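Local structure of seryl-tRNA synthetase, cytoplasmic (Candida albicans, 3QO8) at residues E310-E315 against Y397-N402; I301-L306 against D317-C322. The protein catalyses the ATP-dependent attachment of serine to tRNA(Ser), first forming seryl-adenylate and then passing the serine to the acceptor end of the tRNA. All blocks are in the same frame, centred on the assembly; numbering follows the deposited sequence. Where two conformers were deposited one is given.

In the fold
Both contacts lie in the class II catalytic core and use the same helix, 312-329, which packs on the mixed sheet of that core. Contact 1 sets the start of this helix against strand 399-404. Contact 2 sets its next turns against strand 297-307. The two strands are antiparallel neighbours in the sheet, and the contact centres are about 10 Å apart. Along the chain the order is 301-306, 310-315, 317-322, 397-402, so the segments of the two contacts alternate. Leu-401 of contact 1 packs on Met-319 of contact 2. Each strand also carries a residue, Asn-402 or Glu-302, that meets the bound seryl-adenylate analogue.

Contact 1: residues E310-E315 against Y397-N402; sequences EKSWEE and YVHCLN. With SSA (5'-O-(N-(L-seryl)-sulfamoyl)adenosine), chain B.
Ser-312 and His-399 meet through their side chains at the start of helix 312-329. OG of Ser-312 lies 2.8 Å from ND1 of His-399, a hydrogen bond whose direction is not settled. The oxygen stands at the edge of the imidazole, near its plane. CB of Ser-312 comes to the same edge, 3.3 Å from ND1 of His-399. With chi1 at 62°, OG of Ser-312 sits between its own backbone N and carbonyl carbon and is turned to the ring. The same OG is also hydrogen-bonded to ND2 of Asn-372 on the adjoining strand, so two partners grip it.

Leu-401, two residues on from His-399, is the next to face the helix. Its CD2 branch touches the backbone O of Ser-312 at 3.4 Å. Its CD1 branch reaches both CB of Ser-312 and CG of Glu-315, each at 4.1 Å. Here the helix start lies over strand 399-404 in the mixed, mainly antiparallel sheet of the class II synthetase core. Asn-402 serves the ligand pocket, where its OD1 lies 3.1 Å from CA of the bound seryl-sulfamoyl adenosine.

The outer side of segment 310-315 is looser. Glu-310 and Glu-314 are exposed, and Lys-311 leads its amine away from the strand. Glu-315 is divided: its aliphatic part crosses Leu-401, while its buried carboxylate turns off to a salt bridge with Arg-270. That arginine probably favours the ionised form. Arg-318 also bridges to it in one of its two conformers.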
loop_
_atom_site.group_PDB
_atom_site.type_symbol
_atom_site.label_atom_id
_atom_site.label_comp_id
_atom_site.label_asym_id
_atom_site.label_seq_id
_atom_site.Cartn_x
_atom_site.Cartn_y
_atom_site.Cartn_z
ATOM N N GLU A 310 -26.400 23.788 -2.832
ATOM C CA GLU A 310 -26.444 25.127 -3.407
ATOM C C GLU A 310 -25.065 25.783 -3.455
ATOM O O GLU A 310 -24.903 26.871 -4.005
ATOM C CB GLU A 310 -27.427 26.006 -2.621
ATOM C CG GLU A 310 -28.849 25.424 -2.495
ATOM C CD GLU A 310 -29.010 24.378 -1.372
ATOM O OE1 GLU A 310 -28.042 24.110 -0.625
ATOM O OE2 GLU A 310 -30.125 23.822 -1.235
ATOM N N LYS A 311 -24.055 25.122 -2.899
ATOM C CA LYS A 311 -22.739 25.757 -2.823
ATOM C C LYS A 311 -21.637 25.022 -3.577
ATOM O O LYS A 311 -20.483 25.458 -3.573
ATOM C CB LYS A 311 -22.347 25.988 -1.354
ATOM C CG LYS A 311 -23.262 26.999 -0.656
ATOM C CD LYS A 311 -23.077 27.035 0.859
ATOM C CE LYS A 311 -21.811 27.776 1.262
ATOM N NZ LYS A 311 -21.693 27.919 2.747
ATOM N N SER A 312 -21.984 23.923 -4.241
ATOM C CA SER A 312 -20.945 23.076 -4.815
ATOM C C SER A 312 -20.250 23.732 -5.995
ATOM O O SER A 312 -19.051 23.543 -6.200
ATOM C CB SER A 312 -21.502 21.717 -5.228
ATOM O OG SER A 312 -22.494 21.870 -6.220
ATOM N N TRP A 313 -20.995 24.488 -6.794
ATOM C CA TRP A 313 -20.381 25.078 -7.973
ATOM C C TRP A 313 -19.339 26.143 -7.616
ATOM O O TRP A 313 -18.279 26.219 -8.237
ATOM C CB TRP A 313 -21.441 25.562 -8.971
ATOM C CG TRP A 313 -22.294 24.405 -9.408
ATOM C CD1 TRP A 313 -23.585 24.149 -9.040
ATOM C CD2 TRP A 313 -21.891 23.306 -10.240
ATOM N NE1 TRP A 313 -24.016 22.973 -9.608
ATOM C CE2 TRP A 313 -22.996 22.437 -10.351
ATOM C CE3 TRP A 313 -20.704 22.974 -10.902
ATOM C CZ2 TRP A 313 -22.954 21.264 -11.107
ATOM C CZ3 TRP A 313 -20.662 21.803 -11.647
ATOM C CH2 TRP A 313 -21.780 20.967 -11.747
ATOM N N GLU A 314 -19.624 26.936 -6.596
ATOM C CA GLU A 314 -18.638 27.866 -6.059
ATOM C C GLU A 314 -17.446 27.105 -5.460
ATOM O O GLU A 314 -16.295 27.507 -5.615
ATOM C CB GLU A 314 -19.291 28.758 -5.001
ATOM C CG GLU A 314 -18.365 29.771 -4.356
ATOM C CD GLU A 314 -19.059 30.587 -3.271
ATOM O OE1 GLU A 314 -19.665 29.984 -2.353
ATOM O OE2 GLU A 314 -19.000 31.835 -3.340
ATOM N N GLU A 315 -17.717 25.994 -4.782
ATOM C CA GLU A 315 -16.631 25.205 -4.204
ATOM C C GLU A 315 -15.726 24.617 -5.284
ATOM O O GLU A 315 -14.506 24.568 -5.115
ATOM C CB GLU A 315 -17.171 24.073 -3.337
ATOM C CG GLU A 315 -16.062 23.334 -2.569
ATOM C CD GLU A 315 -15.390 24.204 -1.517
ATOM O OE1 GLU A 315 -16.048 25.134 -1.000
ATOM O OE2 GLU A 315 -14.204 23.951 -1.198
ATOM N N TYR A 397 -29.283 15.309 -0.137
ATOM C CA TYR A 397 -27.931 14.860 0.163
ATOM C C TYR A 397 -26.920 15.986 -0.050
ATOM O O TYR A 397 -27.192 16.957 -0.775
ATOM C CB TYR A 397 -27.573 13.665 -0.724
ATOM C CG TYR A 397 -28.500 12.492 -0.542
ATOM C CD1 TYR A 397 -28.382 11.666 0.570
ATOM C CD2 TYR A 397 -29.509 12.214 -1.465
ATOM C CE1 TYR A 397 -29.223 10.593 0.756
ATOM C CE2 TYR A 397 -30.371 11.130 -1.279
ATOM C CZ TYR A 397 -30.215 10.328 -0.164
ATOM O OH TYR A 397 -31.029 9.242 0.060
ATOM N N VAL A 398 -25.760 15.863 0.593
ATOM C CA VAL A 398 -24.665 16.796 0.367
ATOM C C VAL A 398 -24.170 16.625 -1.061
ATOM O O VAL A 398 -24.478 15.637 -1.728
ATOM C CB VAL A 398 -23.473 16.506 1.310
ATOM C CG1 VAL A 398 -23.873 16.700 2.765
ATOM C CG2 VAL A 398 -22.957 15.091 1.085
ATOM N N HIS A 399 -23.393 17.582 -1.539
ATOM C CA HIS A 399 -22.672 17.365 -2.779
ATOM C C HIS A 399 -21.243 17.005 -2.423
ATOM O O HIS A 399 -20.705 17.526 -1.445
ATOM C CB HIS A 399 -22.697 18.616 -3.661
ATOM C CG HIS A 399 -23.983 18.800 -4.405
ATOM N ND1 HIS A 399 -24.146 19.756 -5.382
ATOM C CD2 HIS A 399 -25.166 18.145 -4.318
ATOM C CE1 HIS A 399 -25.373 19.686 -5.864
ATOM N NE2 HIS A 399 -26.013 18.717 -5.237
ATOM N N CYS A 400 -20.656 16.101 -3.205
ATOM C CA CYS A 400 -19.256 15.724 -3.064
ATOM C C CYS A 400 -18.452 16.189 -4.263
ATOM O O CYS A 400 -18.874 16.046 -5.409
ATOM C CB CYS A 400 -19.103 14.215 -2.920
ATOM S SG CYS A 400 -20.139 13.578 -1.564
ATOM N N LEU A 401 -17.282 16.732 -3.971
ATOM C CA LEU A 401 -16.342 17.141 -4.996
ATOM C C LEU A 401 -15.004 16.545 -4.642
ATOM O O LEU A 401 -14.701 16.336 -3.462
ATOM C CB LEU A 401 -16.217 18.659 -5.016
ATOM C CG LEU A 401 -17.497 19.467 -5.250
ATOM C CD1 LEU A 401 -18.041 19.986 -3.928
ATOM C CD2 LEU A 401 -17.191 20.638 -6.195
ATOM N N ASN A 402 -14.198 16.265 -5.656
ATOM C CA ASN A 402 -12.851 15.799 -5.409
ATOM C C ASN A 402 -11.924 16.417 -6.431
ATOM O O ASN A 402 -12.326 16.665 -7.577
ATOM C CB ASN A 402 -12.779 14.267 -5.446
ATOM C CG ASN A 402 -12.970 13.701 -6.849
ATOM O OD1 ASN A 402 -12.006 13.561 -7.618
ATOM N ND2 ASN A 402 -14.213 13.361 -7.188
HETATM N N10 SSA B . -9.738 11.292 -7.052
HETATM C CA SSA B . -9.540 11.874 -8.378
HETATM C CB SSA B . -8.872 13.243 -8.255
HETATM O OG SSA B . -7.503 13.100 -7.828
HETATM C C9 SSA B . -8.699 10.964 -9.228
HETATM O O9 SSA B . -8.184 9.952 -8.768
HETATM N N8 SSA B . -8.545 11.330 -10.497
HETATM S S1 SSA B . -7.454 10.672 -11.468
HETATM O O1S SSA B . -7.763 9.319 -11.831
HETATM O O2S SSA B . -7.352 11.479 -12.639
HETATM O "O5'" SSA B . -6.072 10.708 -10.787
HETATM C "C5'" SSA B . -5.552 11.912 -10.251
HETATM C "C4'" SSA B . -4.102 12.087 -10.713
HETATM O "O4'" SSA B . -3.248 11.010 -10.307
HETATM C "C3'" SSA B . -3.940 12.137 -12.216
HETATM O "O3'" SSA B . -4.317 13.432 -12.707
HETATM C "C2'" SSA B . -2.452 11.839 -12.357
HETATM O "O2'" SSA B . -1.675 13.017 -12.070
HETATM C "C1'" SSA B . -2.192 10.826 -11.241
HETATM N N9 SSA B . -2.242 9.449 -11.775
HETATM C C8 SSA B . -3.324 8.796 -12.229
HETATM N N7 SSA B . -2.944 7.568 -12.643
HETATM C C5 SSA B . -1.618 7.465 -12.433
HETATM C C6 SSA B . -0.699 6.456 -12.645
HETATM N N6 SSA B . -1.119 5.287 -13.177
HETATM N N1 SSA B . 0.598 6.658 -12.317
HETATM C C2 SSA B . 0.994 7.824 -11.793
HETATM N N3 SSA B . 0.123 8.816 -11.566
HETATM C C4 SSA B . -1.180 8.658 -11.893
#

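Contact 2: residues I301-L306 against D317-C322; sequences IEQFVL and DRMIGC. With SSA (5'-O-(N-(L-seryl)-sulfamoyl)adenosine), chain B.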
loop_
_atom_site.group_PDB
_atom_site.type_symbol
_atom_site.label_atom_id
_atom_site.label_comp_id
_atom_site.label_asym_id
_atom_site.label_seq_id
_atom_site.Cartn_x
_atom_site.Cartn_y
_atom_site.Cartn_z
ATOM N N ILE A 301 -1.827 13.510 -2.722
ATOM C CA ILE A 301 -2.580 14.409 -1.868
ATOM C C ILE A 301 -3.840 14.840 -2.622
ATOM O O ILE A 301 -3.765 15.412 -3.712
ATOM C CB ILE A 301 -1.758 15.649 -1.462
ATOM C CG1 ILE A 301 -0.446 15.217 -0.781
ATOM C CG2 ILE A 301 -2.593 16.563 -0.557
ATOM C CD1 ILE A 301 -0.650 14.211 0.358
ATOM N N GLU A 302 -4.986 14.570 -2.005
ATOM C CA GLU A 302 -6.302 14.709 -2.600
ATOM C C GLU A 302 -7.097 15.791 -1.863
ATOM O O GLU A 302 -7.066 15.861 -0.632
ATOM C CB GLU A 302 -7.041 13.369 -2.418
ATOM C CG GLU A 302 -8.462 13.335 -2.974
ATOM C CD GLU A 302 -8.495 13.226 -4.496
ATOM O OE1 GLU A 302 -7.408 13.288 -5.119
ATOM O OE2 GLU A 302 -9.607 13.063 -5.067
ATOM N N GLN A 303 -7.811 16.632 -2.603
ATOM C CA GLN A 303 -8.831 17.490 -1.995
ATOM C C GLN A 303 -10.159 16.751 -2.015
ATOM O O GLN A 303 -10.601 16.299 -3.072
ATOM C CB GLN A 303 -9.028 18.777 -2.802
ATOM C CG GLN A 303 -7.825 19.656 -2.920
ATOM C CD GLN A 303 -8.152 20.910 -3.712
ATOM O OE1 GLN A 303 -8.942 21.739 -3.271
ATOM N NE2 GLN A 303 -7.567 21.036 -4.895
ATOM N N PHE A 304 -10.814 16.626 -0.866
ATOM C CA PHE A 304 -12.146 16.049 -0.881
ATOM C C PHE A 304 -13.059 16.926 -0.044
ATOM O O PHE A 304 -12.762 17.223 1.118
ATOM C CB PHE A 304 -12.192 14.596 -0.378
ATOM C CG PHE A 304 -13.551 13.949 -0.574
ATOM C CD1 PHE A 304 -13.832 13.235 -1.737
ATOM C CD2 PHE A 304 -14.557 14.121 0.358
ATOM C CE1 PHE A 304 -15.082 12.668 -1.939
ATOM C CE2 PHE A 304 -15.821 13.561 0.163
ATOM C CZ PHE A 304 -16.084 12.838 -0.985
ATOM N N VAL A 305 -14.172 17.332 -0.637
ATOM C CA VAL A 305 -15.031 18.328 -0.013
ATOM C C VAL A 305 -16.492 17.930 -0.096
ATOM O O VAL A 305 -16.949 17.434 -1.119
ATOM C CB VAL A 305 -14.867 19.715 -0.683
ATOM C CG1 VAL A 305 -15.736 20.756 0.028
ATOM C CG2 VAL A 305 -13.405 20.144 -0.676
ATOM N N LEU A 306 -17.209 18.152 1.002
ATOM C CA LEU A 306 -18.648 17.995 1.041
ATOM C C LEU A 306 -19.226 19.371 1.299
ATOM O O LEU A 306 -18.742 20.103 2.167
ATOM C CB LEU A 306 -19.052 17.038 2.176
ATOM C CG LEU A 306 -18.526 15.604 2.169
ATOM C CD1 LEU A 306 -17.096 15.561 2.663
ATOM C CD2 LEU A 306 -19.384 14.725 3.095
ATOM N N ASP A 317 -14.951 25.883 -8.130
ATOM C CA ASP A 317 -14.020 26.940 -8.549
ATOM C C ASP A 317 -12.910 27.141 -7.510
ATOM O O ASP A 317 -11.734 27.321 -7.856
ATOM C CB ASP A 317 -14.751 28.258 -8.811
ATOM C CG ASP A 317 -15.579 28.227 -10.084
ATOM O OD1 ASP A 317 -15.271 27.428 -10.992
ATOM O OD2 ASP A 317 -16.542 29.010 -10.179
ATOM N N ARG A 318 -13.282 27.097 -6.236
ATOM C CA ARG A 318 -12.330 27.226 -5.139
ATOM C C ARG A 318 -11.281 26.109 -5.182
ATOM O O ARG A 318 -10.092 26.337 -4.958
ATOM C CB ARG A 318 -13.096 27.186 -3.818
ATOM C CG ARG A 318 -12.347 27.709 -2.612
ATOM C CD ARG A 318 -13.322 28.041 -1.482
ATOM N NE ARG A 318 -14.147 29.205 -1.796
ATOM C CZ ARG A 318 -15.478 29.227 -1.770
ATOM N NH1 ARG A 318 -16.172 28.143 -1.441
ATOM N NH2 ARG A 318 -16.121 30.346 -2.074
ATOM N N MET A 319 -11.737 24.892 -5.460
ATOM C CA MET A 319 -10.849 23.732 -5.451
ATOM C C MET A 319 -9.851 23.722 -6.615
ATOM O O MET A 319 -8.668 23.435 -6.412
ATOM C CB MET A 319 -11.654 22.429 -5.429
ATOM C CG MET A 319 -12.456 22.249 -4.146
ATOM S SD MET A 319 -13.671 20.934 -4.266
ATOM C CE MET A 319 -12.603 19.484 -4.348
ATOM N N ILE A 320 -10.311 24.016 -7.828
ATOM C CA ILE A 320 -9.365 24.062 -8.949
ATOM C C ILE A 320 -8.421 25.239 -8.715
ATOM O O ILE A 320 -7.234 25.176 -9.046
ATOM C CB ILE A 320 -10.066 24.120 -10.347
ATOM C CG1 ILE A 320 -9.032 23.959 -11.474
ATOM C CG2 ILE A 320 -10.893 25.395 -10.505
ATOM C CD1 ILE A 320 -8.348 22.572 -11.436
ATOM N N GLY A 321 -8.943 26.296 -8.101
ATOM C CA GLY A 321 -8.126 27.455 -7.776
ATOM C C GLY A 321 -7.018 27.078 -6.797
ATOM O O GLY A 321 -5.866 27.515 -6.927
ATOM N N CYS A 322 -7.362 26.264 -5.810
ATOM C CA CYS A 322 -6.362 25.753 -4.863
ATOM C C CYS A 322 -5.244 24.986 -5.575
ATOM O O CYS A 322 -4.067 25.160 -5.266
ATOM C CB CYS A 322 -6.999 24.838 -3.797
ATOM S SG CYS A 322 -7.774 25.716 -2.428
HETATM N N10 SSA B . -9.738 11.292 -7.052
HETATM C CA SSA B . -9.540 11.874 -8.378
HETATM C CB SSA B . -8.872 13.243 -8.255
HETATM O OG SSA B . -7.503 13.100 -7.828
HETATM C C9 SSA B . -8.699 10.964 -9.228
HETATM O O9 SSA B . -8.184 9.952 -8.768
HETATM N N8 SSA B . -8.545 11.330 -10.497
HETATM S S1 SSA B . -7.454 10.672 -11.468
HETATM O O1S SSA B . -7.763 9.319 -11.831
HETATM O O2S SSA B . -7.352 11.479 -12.639
HETATM O "O5'" SSA B . -6.072 10.708 -10.787
HETATM C "C5'" SSA B . -5.552 11.912 -10.251
HETATM C "C4'" SSA B . -4.102 12.087 -10.713
HETATM O "O4'" SSA B . -3.248 11.010 -10.307
HETATM C "C3'" SSA B . -3.940 12.137 -12.216
HETATM O "O3'" SSA B . -4.317 13.432 -12.707
HETATM C "C2'" SSA B . -2.452 11.839 -12.357
HETATM O "O2'" SSA B . -1.675 13.017 -12.070
HETATM C "C1'" SSA B . -2.192 10.826 -11.241
HETATM N N9 SSA B . -2.242 9.449 -11.775
HETATM C C8 SSA B . -3.324 8.796 -12.229
HETATM N N7 SSA B . -2.944 7.568 -12.643
HETATM C C5 SSA B . -1.618 7.465 -12.433
HETATM C C6 SSA B . -0.699 6.456 -12.645
HETATM N N6 SSA B . -1.119 5.287 -13.177
HETATM N N1 SSA B . 0.598 6.658 -12.317
HETATM C C2 SSA B . 0.994 7.824 -11.793
HETATM N N3 SSA B . 0.123 8.816 -11.566
HETATM C C4 SSA B . -1.180 8.658 -11.893
#
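The serine-binding strand of the class II core, 297-307, is covered here by helix 312-329, which follows it in the chain. Gln-303 and Met-319 are the main pair. NE2 of Gln-303 gives a hydrogen bond of 3.0 Å to the backbone O of Met-319, with an angle of 165° at the hydrogen. The acceptor lies almost in the amide plane of Gln-303. The donor, in contrast, stands 37° out of the Met-319 carbonyl plane. Beyond CG the glutamine chain is extended, which carries the amide across to the helix. Its OE1 rests 3.5 Å from CB of Met-319 and 3.7 Å from CB of Cys-322. OE1 also receives a weak hydrogen bond from Tyr-204, so both ends of this buried amide have a polar partner.

The two segments run nearly antiparallel, at 166°, with their axes 10.2 Å apart at closest approach. This is helix-on-sheet packing. Gln-303 and Val-305 point to the helix, while Phe-304 turns to the other side of the sheet and packs on helix 248-252.

The side chains of Met-319 and Val-305 lie alongside each other, pointing opposite ways. CG2 of Val-305 touches SD of Met-319 at 3.7 Å. The methionine bends at its last torsion, and its methyl CE comes 3.8 Å from the same CG2 of Val-305. CE also lies against CB of Gln-303.

Glu-302 takes the seryl group of the bound analogue with both carboxylate oxygens. The ligand OG donates to OE1 of Glu-302 and the ligand amine N10 to OE2, each at 2.7 Å. Lys-300 forms a salt bridge to OE1.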